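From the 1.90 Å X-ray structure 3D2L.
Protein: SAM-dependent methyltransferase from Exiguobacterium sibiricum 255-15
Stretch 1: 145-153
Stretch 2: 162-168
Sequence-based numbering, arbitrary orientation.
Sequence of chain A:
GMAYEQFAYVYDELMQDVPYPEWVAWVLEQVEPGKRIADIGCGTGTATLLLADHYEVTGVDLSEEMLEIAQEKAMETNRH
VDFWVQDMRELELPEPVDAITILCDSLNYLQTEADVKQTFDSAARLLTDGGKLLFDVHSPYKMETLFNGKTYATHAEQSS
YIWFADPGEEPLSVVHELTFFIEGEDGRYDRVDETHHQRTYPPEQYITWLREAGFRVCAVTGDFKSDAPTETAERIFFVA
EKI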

# COMPACT_ATOMS: atom_id res chain seq x y z
N THR A 145 -1.74 18.95 5.58
CA THR A 145 -2.93 19.53 4.94
C THR A 145 -4.18 18.63 4.97
O THR A 145 -5.07 18.85 5.79
CB THR A 145 -2.64 20.00 3.47
OG1 THR A 145 -2.25 18.87 2.67
CG2 THR A 145 -1.53 21.08 3.41
N LEU A 146 -4.21 17.60 4.12
CA LEU A 146 -5.37 16.71 3.96
C LEU A 146 -5.69 15.83 5.17
O LEU A 146 -6.83 15.38 5.33
CB LEU A 146 -5.19 15.80 2.71
CG LEU A 146 -5.10 16.55 1.37
CD1 LEU A 146 -4.76 15.60 0.24
CD2 LEU A 146 -6.40 17.31 1.08
N PHE A 147 -4.68 15.61 6.03
CA PHE A 147 -4.88 14.82 7.23
C PHE A 147 -4.80 15.67 8.48
O PHE A 147 -4.66 15.13 9.56
CB PHE A 147 -3.87 13.68 7.32
CG PHE A 147 -3.99 12.64 6.21
CD1 PHE A 147 -5.22 12.30 5.67
CD2 PHE A 147 -2.87 11.94 5.80
CE1 PHE A 147 -5.32 11.32 4.66
CE2 PHE A 147 -2.97 10.97 4.83
CZ PHE A 147 -4.18 10.66 4.28
N ASN A 148 -4.91 16.98 8.32
CA ASN A 148 -4.80 17.93 9.43
C ASN A 148 -6.18 18.40 9.95
O ASN A 148 -6.57 19.55 9.76
CB ASN A 148 -3.97 19.13 8.98
CG ASN A 148 -3.46 19.98 10.14
OD1 ASN A 148 -3.79 19.74 11.31
ND2 ASN A 148 -2.64 20.96 9.82
N GLY A 149 -6.88 17.49 10.62
CA GLY A 149 -8.22 17.77 11.16
C GLY A 149 -9.31 17.86 10.11
O GLY A 149 -10.11 18.80 10.13
N LYS A 150 -9.32 16.92 9.17
CA LYS A 150 -10.32 16.88 8.10
C LYS A 150 -11.34 15.75 8.29
O LYS A 150 -11.07 14.71 8.89
CB LYS A 150 -9.64 16.69 6.76
CG LYS A 150 -8.67 17.83 6.38
CD LYS A 150 -9.39 19.18 6.27
CE LYS A 150 -8.48 20.33 5.82
NZ LYS A 150 -7.38 20.56 6.77
N THR A 151 -12.53 15.96 7.72
CA THR A 151 -13.58 14.97 7.75
C THR A 151 -13.96 14.55 6.34
O THR A 151 -14.20 15.39 5.48
CB THR A 151 -14.83 15.52 8.45
OG1 THR A 151 -14.47 15.91 9.78
CG2 THR A 151 -15.91 14.45 8.52
N TYR A 152 -14.02 13.25 6.13
CA TYR A 152 -14.41 12.65 4.86
C TYR A 152 -15.56 11.70 5.08
O TYR A 152 -15.61 10.98 6.06
CB TYR A 152 -13.24 11.91 4.22
CG TYR A 152 -12.03 12.82 4.06
CD1 TYR A 152 -12.05 13.85 3.13
CD2 TYR A 152 -10.90 12.66 4.85
CE1 TYR A 152 -10.95 14.71 2.98
CE2 TYR A 152 -9.79 13.49 4.70
CZ TYR A 152 -9.82 14.52 3.77
OH TYR A 152 -8.74 15.38 3.61
N ALA A 153 -16.50 11.67 4.15
CA ALA A 153 -17.62 10.75 4.30
C ALA A 153 -18.27 10.53 2.99
O ALA A 153 -18.30 11.44 2.16
CB ALA A 153 -18.65 11.28 5.30
N ILE A 162 -17.72 7.49 7.82
CA ILE A 162 -17.33 8.80 8.31
C ILE A 162 -15.87 8.57 8.73
O ILE A 162 -15.55 7.69 9.53
CB ILE A 162 -18.17 9.29 9.50
CG1 ILE A 162 -19.61 9.54 9.04
CG2 ILE A 162 -17.60 10.58 10.05
CD1 ILE A 162 -20.63 9.86 10.18
N TRP A 163 -15.00 9.39 8.17
CA TRP A 163 -13.57 9.31 8.39
C TRP A 163 -13.01 10.63 8.86
O TRP A 163 -13.12 11.64 8.16
CB TRP A 163 -12.95 8.86 7.09
CG TRP A 163 -11.46 8.97 6.95
CD1 TRP A 163 -10.54 9.16 7.93
CD2 TRP A 163 -10.72 8.70 5.76
NE1 TRP A 163 -9.27 9.14 7.40
CE2 TRP A 163 -9.34 8.84 6.08
CE3 TRP A 163 -11.08 8.40 4.44
CZ2 TRP A 163 -8.33 8.70 5.13
CZ3 TRP A 163 -10.07 8.23 3.50
CH2 TRP A 163 -8.70 8.39 3.85
N PHE A 164 -12.45 10.63 10.06
CA PHE A 164 -11.78 11.79 10.62
C PHE A 164 -10.28 11.53 10.53
O PHE A 164 -9.80 10.49 10.96
CB PHE A 164 -12.11 12.03 12.09
CG PHE A 164 -13.59 12.21 12.35
CD1 PHE A 164 -14.31 13.18 11.67
CD2 PHE A 164 -14.23 11.46 13.32
CE1 PHE A 164 -15.68 13.35 11.92
CE2 PHE A 164 -15.58 11.64 13.57
CZ PHE A 164 -16.30 12.58 12.87
N ALA A 165 -9.55 12.51 10.02
CA ALA A 165 -8.11 12.40 9.84
C ALA A 165 -7.52 13.53 10.64
O ALA A 165 -7.78 14.70 10.35
CB ALA A 165 -7.77 12.50 8.38
N ASP A 166 -6.77 13.18 11.69
CA ASP A 166 -6.16 14.15 12.59
C ASP A 166 -4.69 13.85 12.88
O ASP A 166 -4.31 12.70 12.89
CB ASP A 166 -6.89 14.14 13.93
CG ASP A 166 -8.28 14.70 13.84
OD1 ASP A 166 -8.40 15.94 13.94
OD2 ASP A 166 -9.23 13.91 13.70
N PRO A 167 -3.86 14.88 13.18
CA PRO A 167 -2.46 14.57 13.48
C PRO A 167 -2.31 13.62 14.68
O PRO A 167 -3.08 13.68 15.63
CB PRO A 167 -1.84 15.94 13.80
CG PRO A 167 -2.77 16.93 13.26
CD PRO A 167 -4.14 16.32 13.29
N GLY A 168 -1.32 12.75 14.63
CA GLY A 168 -1.05 11.83 15.73
C GLY A 168 -0.08 12.50 16.66
O GLY A 168 0.17 13.71 16.52
O HOH W 1 -11.19 15.56 12.07

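Antiparallel strands alternate between pairs that exchange two hydrogen bonds and pairs that exchange none, and the same alternation sorts their side chains onto two faces. Strands 150-153 and 162-167 of this methyltransferase, whose directions differ by 160°, illustrate the rule. Lys-150 and Ala-165 form one bonded pair: Lys-150 N donates to Ala-165 O and Ala-165 N to Lys-150 O, both at 2.9 Å. Two residues on, Tyr-152 N reaches Trp-163 O and Trp-163 N reaches Tyr-152 O, each at 2.7 Å. Between them lies the non-hydrogen-bonded pair Thr-151 and Phe-164, where the backbone contributes CA-H...O contacts instead, from Thr-151 CA to Trp-163 O (3.4 Å) and from Phe-164 CA to Lys-150 O (3.5 Å).

The bonded pairs place their side chains on one face, and here the apolar packing is richest. Tyr-152 directs its ring edge toward the face of the Trp-163 indole, with the six-membered rings' centroids 5.3 Å apart and the planes at 62°, a geometry that sets ring hydrogens against π density. Ala-165 is small, and Phe-147, from the loop before the first strand, settles against it, Phe-147 CD1 lying 3.7 Å from Ala-165 CB; the same ring meets the indole through Phe-147 CE1 and Trp-163 CZ2 at 4.0 Å. Polar anchors hold this loop to its own strand: Tyr-152 OH donates to Leu-146 O at 2.6 Å, and Lys-150 NZ donates at 3.0 Å to Thr-145 O, the carbonyl of the first residue of the type I turn from Thr-145 to Asn-148.

The other face is more exposed, and fewer of the apolar contacts lie there. Thr-151 OG1 sits at the edge of the Phe-164 ring, 3.3 Å from Phe-164 CD1, while Ala-153 CB lies 4.2 Å from Ile-162 CG1. A water donates to Asp-166 OD2 at 3.0 Å and, weakly, to Lys-150 O at 3.3 Å, bridging the two stretches.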